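Local coordinates for protein DNA photolyase (PDB 4U63) that uses light gathered by a bound methenyltetrahydrofolate antenna and a flavin cofactor to split cyclobutane pyrimidine dimers in DNA, as a class III photolyase, at residues P26-F31 and D113-N118; F325-D330 and L377-K382; F371-L376 and S414-I419. One frame throughout, in Å; residues are numbered along the deposited sequence.

Interaction 1: P26-F31 and D113-N118; sequences PVIVWF and DTVVWN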
loop_
_atom_site.group_PDB
_atom_site.type_symbol
_atom_site.label_atom_id
_atom_site.label_comp_id
_atom_site.label_asym_id
_atom_site.label_seq_id
_atom_site.Cartn_x
_atom_site.Cartn_y
_atom_site.Cartn_z
ATOM N N PRO A 26 -15.482 -16.011 -26.920
ATOM C CA PRO A 26 -14.499 -15.693 -25.893
ATOM C C PRO A 26 -15.008 -14.751 -24.802
ATOM O O PRO A 26 -16.100 -14.145 -24.914
ATOM C CB PRO A 26 -13.366 -15.010 -26.679
ATOM C CG PRO A 26 -13.538 -15.475 -28.082
ATOM C CD PRO A 26 -15.015 -15.623 -28.267
ATOM N N VAL A 27 -14.196 -14.644 -23.761
ATOM C CA VAL A 27 -14.418 -13.730 -22.651
ATOM C C VAL A 27 -13.092 -13.033 -22.337
ATOM O O VAL A 27 -12.035 -13.687 -22.236
ATOM C CB VAL A 27 -14.981 -14.461 -21.401
ATOM C CG1 VAL A 27 -14.179 -15.720 -21.068
ATOM C CG2 VAL A 27 -15.033 -13.525 -20.193
ATOM N N ILE A 28 -13.149 -11.712 -22.189
ATOM C CA ILE A 28 -11.985 -10.921 -21.832
ATOM C C ILE A 28 -11.943 -10.708 -20.324
ATOM O O ILE A 28 -12.947 -10.333 -19.715
ATOM C CB ILE A 28 -12.004 -9.556 -22.553
ATOM C CG1 ILE A 28 -11.880 -9.781 -24.069
ATOM C CG2 ILE A 28 -10.883 -8.652 -22.053
ATOM C CD1 ILE A 28 -12.356 -8.623 -24.895
ATOM N N VAL A 29 -10.778 -10.956 -19.731
ATOM C CA VAL A 29 -10.541 -10.686 -18.321
ATOM C C VAL A 29 -9.558 -9.539 -18.239
ATOM O O VAL A 29 -8.390 -9.696 -18.593
ATOM C CB VAL A 29 -9.948 -11.900 -17.566
ATOM C CG1 VAL A 29 -9.761 -11.557 -16.091
ATOM C CG2 VAL A 29 -10.840 -13.115 -17.719
ATOM N N TRP A 30 -10.027 -8.394 -17.763
ATOM C CA TRP A 30 -9.187 -7.202 -17.654
ATOM C C TRP A 30 -8.602 -7.108 -16.240
ATOM O O TRP A 30 -9.337 -6.860 -15.292
ATOM C CB TRP A 30 -10.006 -5.950 -18.027
ATOM C CG TRP A 30 -9.265 -4.651 -17.863
ATOM C CD1 TRP A 30 -7.899 -4.466 -17.852
ATOM C CD2 TRP A 30 -9.843 -3.354 -17.698
ATOM N NE1 TRP A 30 -7.610 -3.148 -17.681
ATOM C CE2 TRP A 30 -8.779 -2.437 -17.581
ATOM C CE3 TRP A 30 -11.163 -2.877 -17.625
ATOM C CZ2 TRP A 30 -8.986 -1.063 -17.399
ATOM C CZ3 TRP A 30 -11.371 -1.502 -17.437
ATOM C CH2 TRP A 30 -10.284 -0.615 -17.333
ATOM N N PHE A 31 -7.284 -7.341 -16.134
ATOM C CA PHE A 31 -6.509 -7.229 -14.890
ATOM C C PHE A 31 -6.056 -5.789 -14.638
ATOM O O PHE A 31 -5.617 -5.098 -15.568
ATOM C CB PHE A 31 -5.242 -8.099 -14.955
ATOM C CG PHE A 31 -5.480 -9.568 -14.747
ATOM C CD1 PHE A 31 -5.810 -10.394 -15.813
ATOM C CD2 PHE A 31 -5.347 -10.133 -13.485
ATOM C CE1 PHE A 31 -6.014 -11.757 -15.615
ATOM C CE2 PHE A 31 -5.549 -11.484 -13.284
ATOM C CZ PHE A 31 -5.877 -12.304 -14.351
ATOM N N ASP A 113 -17.956 -11.941 -26.165
ATOM C CA ASP A 113 -19.268 -11.373 -25.839
ATOM C C ASP A 113 -19.328 -10.819 -24.412
ATOM O O ASP A 113 -20.348 -10.272 -24.011
ATOM C CB ASP A 113 -20.391 -12.398 -26.079
ATOM C CG ASP A 113 -20.353 -13.571 -25.113
ATOM O OD1 ASP A 113 -19.489 -13.596 -24.204
ATOM O OD2 ASP A 113 -21.207 -14.477 -25.279
ATOM N N THR A 114 -18.233 -10.964 -23.659
ATOM C CA THR A 114 -18.200 -10.590 -22.257
ATOM C C THR A 114 -16.851 -9.999 -21.872
ATOM O O THR A 114 -15.797 -10.456 -22.342
ATOM C CB THR A 114 -18.503 -11.823 -21.357
ATOM O OG1 THR A 114 -19.775 -12.374 -21.709
ATOM C CG2 THR A 114 -18.514 -11.468 -19.862
ATOM N N VAL A 115 -16.897 -8.978 -21.020
ATOM C CA VAL A 115 -15.720 -8.461 -20.353
ATOM C C VAL A 115 -15.979 -8.575 -18.861
ATOM O O VAL A 115 -17.034 -8.165 -18.386
ATOM C CB VAL A 115 -15.426 -6.988 -20.685
ATOM C CG1 VAL A 115 -14.148 -6.538 -19.979
ATOM C CG2 VAL A 115 -15.306 -6.782 -22.190
ATOM N N VAL A 116 -15.017 -9.142 -18.137
ATOM C CA VAL A 116 -15.081 -9.189 -16.691
ATOM C C VAL A 116 -13.881 -8.498 -16.060
ATOM O O VAL A 116 -12.790 -8.430 -16.648
ATOM C CB VAL A 116 -15.175 -10.636 -16.153
ATOM C CG1 VAL A 116 -16.454 -11.299 -16.645
ATOM C CG2 VAL A 116 -13.946 -11.459 -16.540
ATOM N N TRP A 117 -14.100 -7.983 -14.861
ATOM C CA TRP A 117 -13.035 -7.455 -14.040
ATOM C C TRP A 117 -13.384 -7.514 -12.559
ATOM O O TRP A 117 -14.542 -7.664 -12.178
ATOM C CB TRP A 117 -12.672 -6.015 -14.444
ATOM C CG TRP A 117 -13.771 -4.946 -14.327
ATOM C CD1 TRP A 117 -14.316 -4.433 -13.172
ATOM C CD2 TRP A 117 -14.394 -4.234 -15.407
ATOM N NE1 TRP A 117 -15.251 -3.463 -13.478
ATOM C CE2 TRP A 117 -15.317 -3.325 -14.840
ATOM C CE3 TRP A 117 -14.270 -4.287 -16.804
ATOM C CZ2 TRP A 117 -16.111 -2.471 -15.622
ATOM C CZ3 TRP A 117 -15.055 -3.438 -17.580
ATOM C CH2 TRP A 117 -15.967 -2.540 -16.985
ATOM N N ASN A 118 -12.353 -7.412 -11.737
ATOM C CA ASN A 118 -12.529 -7.267 -10.310
ATOM C C ASN A 118 -12.672 -5.801 -9.970
ATOM O O ASN A 118 -11.902 -4.959 -10.449
ATOM C CB ASN A 118 -11.358 -7.896 -9.576
ATOM C CG ASN A 118 -11.333 -9.394 -9.754
ATOM O OD1 ASN A 118 -12.324 -10.068 -9.463
ATOM N ND2 ASN A 118 -10.232 -9.925 -10.247
HETATM O O HOH W 1 -9.768 -6.506 -12.686
#
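Three nearly straight backbone bonds tie Ile28 and Trp30 to the neighbouring strand: Ile28 N gives to Thr114 O (2.9 Å), Val116 N to Ile28 O (2.9 Å) and Trp30 N to Val116 O (3.0 Å). Ahead of them Asp113 N reaches Pro26 O at 3.1 Å, and past them a water bridges Trp30 O and Asn118 N. Donors alternate between the two strands, which run the same way, 25° apart, as neighbours in a parallel sheet. Thr114 OG1 donates to OD1 of Asp113, a carboxylate also bound by His49.

Val27, Val29, Thr114 and Val116 share one face of the sheet, where the first three touch helix 41-49. There Val116 CG2, placed between the backbone N and the carbonyl carbon, meets Val29 CG2 at 3.7 Å. Ile28 and Val115 occupy the other face, against helix 99-110. On from them the two indoles lie side by side in an offset edge-to-face pair: the benzo edge of Trp30 is turned to a face of Trp117, CE3 to CE3 at 3.5 Å, planes 87° apart. Helix 123-138 touches both rings.

Strand 27-31 is the middle of the five parallel strands in the Rossmann-like domain of photolyases, and 114-118 is its neighbour. Their polar backbone atoms are paired within a buried layer, while aliphatic and aromatic side chains carry the helices on its two faces.

Interaction 2: F325-D330 and L377-K382; sequences FSWRDD and LIDWRK. With SO4 (sulfate ion), chain M.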
loop_
_atom_site.group_PDB
_atom_site.type_symbol
_atom_site.label_atom_id
_atom_site.label_comp_id
_atom_site.label_asym_id
_atom_site.label_seq_id
_atom_site.Cartn_x
_atom_site.Cartn_y
_atom_site.Cartn_z
ATOM N N PHE A 325 -4.394 26.768 7.720
ATOM C CA PHE A 325 -3.120 26.526 8.389
ATOM C C PHE A 325 -1.987 27.062 7.521
ATOM O O PHE A 325 -1.979 26.832 6.313
ATOM C CB PHE A 325 -2.924 25.036 8.656
ATOM C CG PHE A 325 -1.949 24.753 9.742
ATOM C CD1 PHE A 325 -0.591 24.717 9.479
ATOM C CD2 PHE A 325 -2.386 24.531 11.035
ATOM C CE1 PHE A 325 0.315 24.460 10.493
ATOM C CE2 PHE A 325 -1.489 24.271 12.054
ATOM C CZ PHE A 325 -0.137 24.240 11.785
ATOM N N SER A 326 -1.045 27.779 8.133
ATOM C CA SER A 326 0.062 28.391 7.387
ATOM C C SER A 326 1.305 27.506 7.441
ATOM O O SER A 326 2.067 27.531 8.403
ATOM C CB SER A 326 0.378 29.792 7.920
ATOM O OG SER A 326 1.361 30.426 7.112
ATOM N N TRP A 327 1.500 26.715 6.392
ATOM C CA TRP A 327 2.641 25.802 6.329
ATOM C C TRP A 327 3.867 26.587 5.930
ATOM O O TRP A 327 3.760 27.590 5.223
ATOM C CB TRP A 327 2.393 24.678 5.323
ATOM C CG TRP A 327 1.173 23.882 5.633
ATOM C CD1 TRP A 327 0.020 23.842 4.916
ATOM C CD2 TRP A 327 0.976 23.026 6.764
ATOM N NE1 TRP A 327 -0.888 23.004 5.526
ATOM C CE2 TRP A 327 -0.323 22.492 6.662
ATOM C CE3 TRP A 327 1.775 22.657 7.851
ATOM C CZ2 TRP A 327 -0.846 21.606 7.608
ATOM C CZ3 TRP A 327 1.258 21.773 8.795
ATOM C CH2 TRP A 327 -0.042 21.261 8.669
ATOM N N ARG A 328 5.026 26.133 6.388
ATOM C CA ARG A 328 6.294 26.751 6.003
ATOM C C ARG A 328 6.619 26.484 4.549
ATOM O O ARG A 328 6.347 25.400 4.030
ATOM C CB ARG A 328 7.444 26.253 6.880
ATOM C CG ARG A 328 7.499 26.950 8.224
ATOM C CD ARG A 328 8.587 26.399 9.130
ATOM N NE ARG A 328 9.921 26.517 8.544
ATOM C CZ ARG A 328 10.621 27.644 8.454
ATOM N NH1 ARG A 328 10.139 28.813 8.913
ATOM N NH2 ARG A 328 11.831 27.619 7.894
ATOM N N ASP A 329 7.185 27.498 3.898
ATOM C CA ASP A 329 7.766 27.361 2.575
ATOM C C ASP A 329 9.256 27.167 2.810
ATOM O O ASP A 329 10.019 28.137 2.883
ATOM C CB ASP A 329 7.482 28.609 1.728
ATOM C CG ASP A 329 8.121 28.554 0.336
ATOM O OD1 ASP A 329 8.639 27.492 -0.075
ATOM O OD2 ASP A 329 8.102 29.592 -0.352
ATOM N N ASP A 330 9.660 25.901 2.942
ATOM C CA ASP A 330 11.037 25.543 3.279
ATOM C C ASP A 330 11.414 24.232 2.592
ATOM O O ASP A 330 11.475 23.155 3.211
ATOM C CB ASP A 330 11.191 25.450 4.804
ATOM C CG ASP A 330 12.643 25.359 5.255
ATOM O OD1 ASP A 330 13.542 25.057 4.436
ATOM O OD2 ASP A 330 12.884 25.582 6.459
ATOM N N LEU A 377 6.792 21.817 10.043
ATOM C CA LEU A 377 5.621 22.591 9.634
ATOM C C LEU A 377 5.430 22.591 8.118
ATOM O O LEU A 377 5.113 23.629 7.519
ATOM C CB LEU A 377 5.717 24.017 10.195
ATOM C CG LEU A 377 4.400 24.621 10.662
ATOM C CD1 LEU A 377 3.872 23.835 11.852
ATOM C CD2 LEU A 377 4.571 26.087 11.018
ATOM N N ILE A 378 5.623 21.424 7.505
ATOM C CA ILE A 378 5.505 21.272 6.058
ATOM C C ILE A 378 4.212 20.553 5.729
ATOM O O ILE A 378 3.836 19.593 6.409
ATOM C CB ILE A 378 6.705 20.505 5.482
ATOM C CG1 ILE A 378 7.945 21.397 5.512
ATOM C CG2 ILE A 378 6.432 20.055 4.057
ATOM C CD1 ILE A 378 9.217 20.667 5.161
ATOM N N ASP A 379 3.538 21.038 4.687
ATOM C CA ASP A 379 2.259 20.493 4.216
ATOM C C ASP A 379 2.287 18.965 4.106
ATOM O O ASP A 379 3.126 18.401 3.405
ATOM C CB ASP A 379 1.949 21.123 2.846
ATOM C CG ASP A 379 0.549 20.830 2.344
ATOM O OD1 ASP A 379 -0.111 19.887 2.815
ATOM O OD2 ASP A 379 0.107 21.570 1.446
ATOM N N TRP A 380 1.374 18.306 4.812
ATOM C CA TRP A 380 1.300 16.835 4.799
ATOM C C TRP A 380 1.171 16.239 3.391
ATOM O O TRP A 380 1.623 15.125 3.141
ATOM C CB TRP A 380 0.164 16.328 5.693
ATOM C CG TRP A 380 -1.222 16.761 5.322
ATOM C CD1 TRP A 380 -1.905 17.825 5.829
ATOM C CD2 TRP A 380 -2.112 16.119 4.398
ATOM N NE1 TRP A 380 -3.151 17.900 5.273
ATOM C CE2 TRP A 380 -3.308 16.872 4.387
ATOM C CE3 TRP A 380 -2.010 14.996 3.568
ATOM C CZ2 TRP A 380 -4.402 16.530 3.589
ATOM C CZ3 TRP A 380 -3.103 14.656 2.771
ATOM C CH2 TRP A 380 -4.283 15.424 2.791
ATOM N N ARG A 381 0.578 17.005 2.469
ATOM C CA ARG A 381 0.412 16.564 1.092
ATOM C C ARG A 381 1.774 16.317 0.433
ATOM O O ARG A 381 1.894 15.448 -0.422
ATOM C CB ARG A 381 -0.380 17.592 0.290
ATOM C CG ARG A 381 -1.812 17.795 0.745
ATOM C CD ARG A 381 -2.298 19.180 0.275
ATOM N NE ARG A 381 -3.610 19.524 0.798
ATOM C CZ ARG A 381 -3.869 20.124 1.971
ATOM N NH1 ARG A 381 -2.899 20.487 2.833
ATOM N NH2 ARG A 381 -5.133 20.364 2.290
ATOM N N LYS A 382 2.798 17.071 0.840
ATOM C CA LYS A 382 4.146 16.857 0.300
ATOM C C LYS A 382 4.718 15.524 0.773
ATOM O O LYS A 382 5.341 14.803 -0.003
ATOM C CB LYS A 382 5.073 18.008 0.668
ATOM C CG LYS A 382 4.718 19.300 -0.062
ATOM C CD LYS A 382 5.434 20.501 0.518
ATOM C CE LYS A 382 6.932 20.486 0.263
ATOM N NZ LYS A 382 7.273 20.574 -1.182
HETATM S S SO4 M . 12.975 31.098 8.566
HETATM O O1 SO4 M . 13.586 29.769 8.799
HETATM O O2 SO4 M . 12.548 31.214 7.153
HETATM O O3 SO4 M . 13.970 32.143 8.870
HETATM O O4 SO4 M . 11.798 31.273 9.446
HETATM O O HOH W 2 -3.794 22.017 5.386
HETATM O O HOH W 3 4.908 23.212 3.138
#
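Leu377, Trp327 and Arg328 give up the most surface here. The carbonyl of Leu377 accepts the contact's one direct hydrogen bond, from Arg328 N at 2.7 Å, with the donor close to the line of the C=O bond. The same oxygen lies in the plane of the Trp327 indole, at its CE3 edge. The isobutyl group of Leu377 works on two fronts: CD1 meets the edge of the Phe325 ring in its plane (CE1 at 3.9 Å), while CB sits against CD of Arg328, whose chain crosses it at about a right angle.

Trp327 lies flat over the start of the next helix. Asp379 CA makes a CH-pi contact with its five-membered ring, 3.8 Å from the centroid and 12° off the normal, and the Asp379 carboxylate runs within 13° of the ring plane. CD1 of Phe325 approaches the opposite face near its rim, so the indole lies between a Phe325 ring atom and the Asp379 backbone. A water joins Trp327 NE1 to Arg381 NH1.

Leu377, with positive phi, is the first residue to leave helical geometry after helix 362-375, and Asp379 is the N-cap of helix 380-390: this is a tight helix-to-helix corner in the FAD-binding domain, crossed by the loop before helix 331-338. Asp379 OD1 takes Arg381 N, the capping bond, and Arg381 NH1 from opposite faces of its plane, a double grip that fixes the carboxylate beneath Trp327. A second water links Arg328 O with Asp379 N.

The Arg328 chain bends at chi3 (59°), bringing NH2 to Asp330 OD2 in a 2.7 Å salt bridge. Its NH1 and NH2 also hold two oxygens of a sulfate, probably from the crystallisation liquor; Arg486 of helix 480-495 lies close by.

Interaction 3: F371-L376 and S414-I419; sequences FLIKHL and SPFFRI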
loop_
_atom_site.group_PDB
_atom_site.type_symbol
_atom_site.label_atom_id
_atom_site.label_comp_id
_atom_site.label_asym_id
_atom_site.label_seq_id
_atom_site.Cartn_x
_atom_site.Cartn_y
_atom_site.Cartn_z
ATOM N N PHE A 371 7.115 14.295 12.269
ATOM C CA PHE A 371 8.260 15.188 12.185
ATOM C C PHE A 371 8.104 16.218 11.053
ATOM O O PHE A 371 8.390 17.407 11.240
ATOM C CB PHE A 371 9.551 14.418 12.002
ATOM C CG PHE A 371 10.771 15.268 12.182
ATOM C CD1 PHE A 371 11.277 15.506 13.450
ATOM C CD2 PHE A 371 11.401 15.857 11.091
ATOM C CE1 PHE A 371 12.388 16.298 13.637
ATOM C CE2 PHE A 371 12.526 16.653 11.270
ATOM C CZ PHE A 371 13.021 16.874 12.545
ATOM N N LEU A 372 7.644 15.761 9.892
ATOM C CA LEU A 372 7.436 16.656 8.753
ATOM C C LEU A 372 6.380 17.726 9.030
ATOM O O LEU A 372 6.613 18.914 8.814
ATOM C CB LEU A 372 7.019 15.844 7.522
ATOM C CG LEU A 372 6.840 16.632 6.229
ATOM C CD1 LEU A 372 8.173 17.230 5.792
ATOM C CD2 LEU A 372 6.257 15.756 5.140
ATOM N N ILE A 373 5.231 17.284 9.531
ATOM C CA ILE A 373 4.052 18.145 9.725
ATOM C C ILE A 373 4.238 19.109 10.892
ATOM O O ILE A 373 3.889 20.296 10.796
ATOM C CB ILE A 373 2.795 17.268 9.973
ATOM C CG1 ILE A 373 2.488 16.433 8.721
ATOM C CG2 ILE A 373 1.577 18.112 10.363
ATOM C CD1 ILE A 373 1.621 15.226 8.985
ATOM N N LYS A 374 4.776 18.605 11.997
ATOM C CA LYS A 374 4.854 19.392 13.232
ATOM C C LYS A 374 6.210 20.021 13.459
ATOM O O LYS A 374 6.294 21.216 13.649
ATOM C CB LYS A 374 4.417 18.539 14.408
ATOM C CG LYS A 374 2.997 18.047 14.180
ATOM C CD LYS A 374 2.438 17.309 15.347
ATOM C CE LYS A 374 1.002 16.914 15.068
ATOM N NZ LYS A 374 0.440 16.199 16.225
ATOM N N HIS A 375 7.273 19.232 13.425
ATOM C CA HIS A 375 8.615 19.803 13.618
ATOM C C HIS A 375 9.072 20.695 12.478
ATOM O O HIS A 375 9.688 21.724 12.738
ATOM C CB HIS A 375 9.644 18.712 13.885
ATOM C CG HIS A 375 9.570 18.171 15.267
ATOM N ND1 HIS A 375 8.576 17.307 15.666
ATOM C CD2 HIS A 375 10.345 18.385 16.353
ATOM C CE1 HIS A 375 8.747 17.002 16.935
ATOM N NE2 HIS A 375 9.810 17.643 17.375
ATOM N N LEU A 376 8.772 20.322 11.231
ATOM C CA LEU A 376 9.155 21.164 10.080
ATOM C C LEU A 376 8.012 22.054 9.565
ATOM O O LEU A 376 8.241 22.940 8.754
ATOM C CB LEU A 376 9.720 20.306 8.945
ATOM C CG LEU A 376 10.833 19.342 9.356
ATOM C CD1 LEU A 376 11.334 18.555 8.153
ATOM C CD2 LEU A 376 11.985 20.090 10.020
ATOM N N SER A 414 -4.784 11.873 16.279
ATOM C CA SER A 414 -4.194 12.436 17.467
ATOM C C SER A 414 -4.382 13.956 17.332
ATOM O O SER A 414 -4.164 14.499 16.245
ATOM C CB SER A 414 -2.709 12.086 17.546
ATOM O OG SER A 414 -2.113 12.639 18.705
ATOM N N PRO A 415 -4.788 14.644 18.419
ATOM C CA PRO A 415 -4.924 16.106 18.338
ATOM C C PRO A 415 -3.618 16.757 17.898
ATOM O O PRO A 415 -2.543 16.251 18.218
ATOM C CB PRO A 415 -5.285 16.510 19.771
ATOM C CG PRO A 415 -5.859 15.286 20.384
ATOM C CD PRO A 415 -5.129 14.138 19.763
ATOM N N PHE A 416 -3.708 17.859 17.163
ATOM C CA PHE A 416 -2.509 18.516 16.631
ATOM C C PHE A 416 -1.519 18.902 17.733
ATOM O O PHE A 416 -0.302 18.765 17.561
ATOM C CB PHE A 416 -2.869 19.773 15.840
ATOM C CG PHE A 416 -1.718 20.311 15.044
ATOM C CD1 PHE A 416 -1.481 19.852 13.761
ATOM C CD2 PHE A 416 -0.860 21.258 15.590
ATOM C CE1 PHE A 416 -0.412 20.333 13.025
ATOM C CE2 PHE A 416 0.210 21.749 14.858
ATOM C CZ PHE A 416 0.432 21.282 13.573
ATOM N N PHE A 417 -2.051 19.371 18.856
ATOM C CA PHE A 417 -1.238 19.817 19.995
ATOM C C PHE A 417 -0.440 18.716 20.700
ATOM O O PHE A 417 0.453 19.026 21.484
ATOM C CB PHE A 417 -2.089 20.601 21.018
ATOM C CG PHE A 417 -3.238 19.823 21.613
ATOM C CD1 PHE A 417 -3.020 18.843 22.581
ATOM C CD2 PHE A 417 -4.551 20.097 21.230
ATOM C CE1 PHE A 417 -4.078 18.138 23.133
ATOM C CE2 PHE A 417 -5.616 19.395 21.781
ATOM C CZ PHE A 417 -5.379 18.414 22.734
ATOM N N ARG A 418 -0.763 17.448 20.446
ATOM C CA ARG A 418 0.066 16.336 20.929
ATOM C C ARG A 418 1.296 16.195 20.041
ATOM O O ARG A 418 1.196 15.686 18.924
ATOM C CB ARG A 418 -0.692 15.018 20.914
ATOM C CG ARG A 418 -1.558 14.772 22.120
ATOM C CD ARG A 418 -1.987 13.320 22.148
ATOM N NE ARG A 418 -2.874 13.080 23.270
ATOM C CZ ARG A 418 -2.479 12.883 24.529
ATOM N NH1 ARG A 418 -1.184 12.883 24.860
ATOM N NH2 ARG A 418 -3.395 12.681 25.471
ATOM N N ILE A 419 2.443 16.642 20.545
ATOM C CA ILE A 419 3.705 16.625 19.799
ATOM C C ILE A 419 4.778 15.964 20.643
ATOM O O ILE A 419 5.275 16.563 21.595
ATOM C CB ILE A 419 4.188 18.045 19.474
ATOM C CG1 ILE A 419 3.117 18.832 18.731
ATOM C CG2 ILE A 419 5.488 17.992 18.666
ATOM C CD1 ILE A 419 3.417 20.304 18.643
HETATM O O HOH W 4 -2.003 15.626 15.077
#
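Lys374 and Phe416 slide past each other in opposite directions, the lysine chain running over one face of the ring. Its CE makes a CH-pi contact, 4.3 Å from the ring centroid and 19° off the normal; the ammonium itself is farther off, at most a weak cation-pi partner. Fully extended beyond CG, with chi2 to chi4 all trans, the lysine spans the gap from its helix to the turn in one straight reach.

At the end of that reach NZ gives hydrogen bonds to Arg418 O at 2.8 Å and Phe416 O at 3.0 Å. Both carbonyls are met from above their planes, by 36° and 38°. A third partner of NZ is a water at 2.8 Å, which donates in turn to Ser414 O. Residues 415-418 form a type I beta turn, closed by Arg418 N giving to Pro415 O, and the ammonium ties together two carbonyls of this turn. The buried positive charge is thereby met by neutral dipoles and a water, which probably helps it stay protonated.

Ile419 crosses the lysine shaft obliquely, Ile419 CG1 against Lys374 CD at 3.8 Å. Its other branch, CG2, passes beside CE1 of His375, an imidazole whose NE2 is bonded to His480. Ile373 CG2 touches CE1 of Phe416 at 4.0 Å, obliquely to the ring.

Phe416 also meets the rings of Phe325 and Tyr491, while Ile419 leans on Arg484 and Leu488 of helix 480-495. Ile373 turns to Trp403, Val406 and Ala407 of helix 398-407, so the last turns of helix 362-375 lie between that helix, helix 480-495 and the loop leading to helix 422-429.

Overall arrangement
Interactions 2 and 3 form one continuous patch of the FAD-binding domain, their centres 11 Å apart and their segments alternating along the chain. Ile378 N lies 3.0 Å from Leu372 O, a probable hydrogen bond across the end of helix 362-375, and Phe325 CZ packs on Phe416 CZ at 3.5 Å. Both come near the flavin without belonging to its closest shell here: the side chain of Ile373 is about 7 Å from FAD and that of Trp380 about 9 Å. Interaction 1 is remote, in the parallel sheet beyond the chain's centre; its nearest atoms are about 25 Å from interaction 2 and about 31 Å from interaction 3.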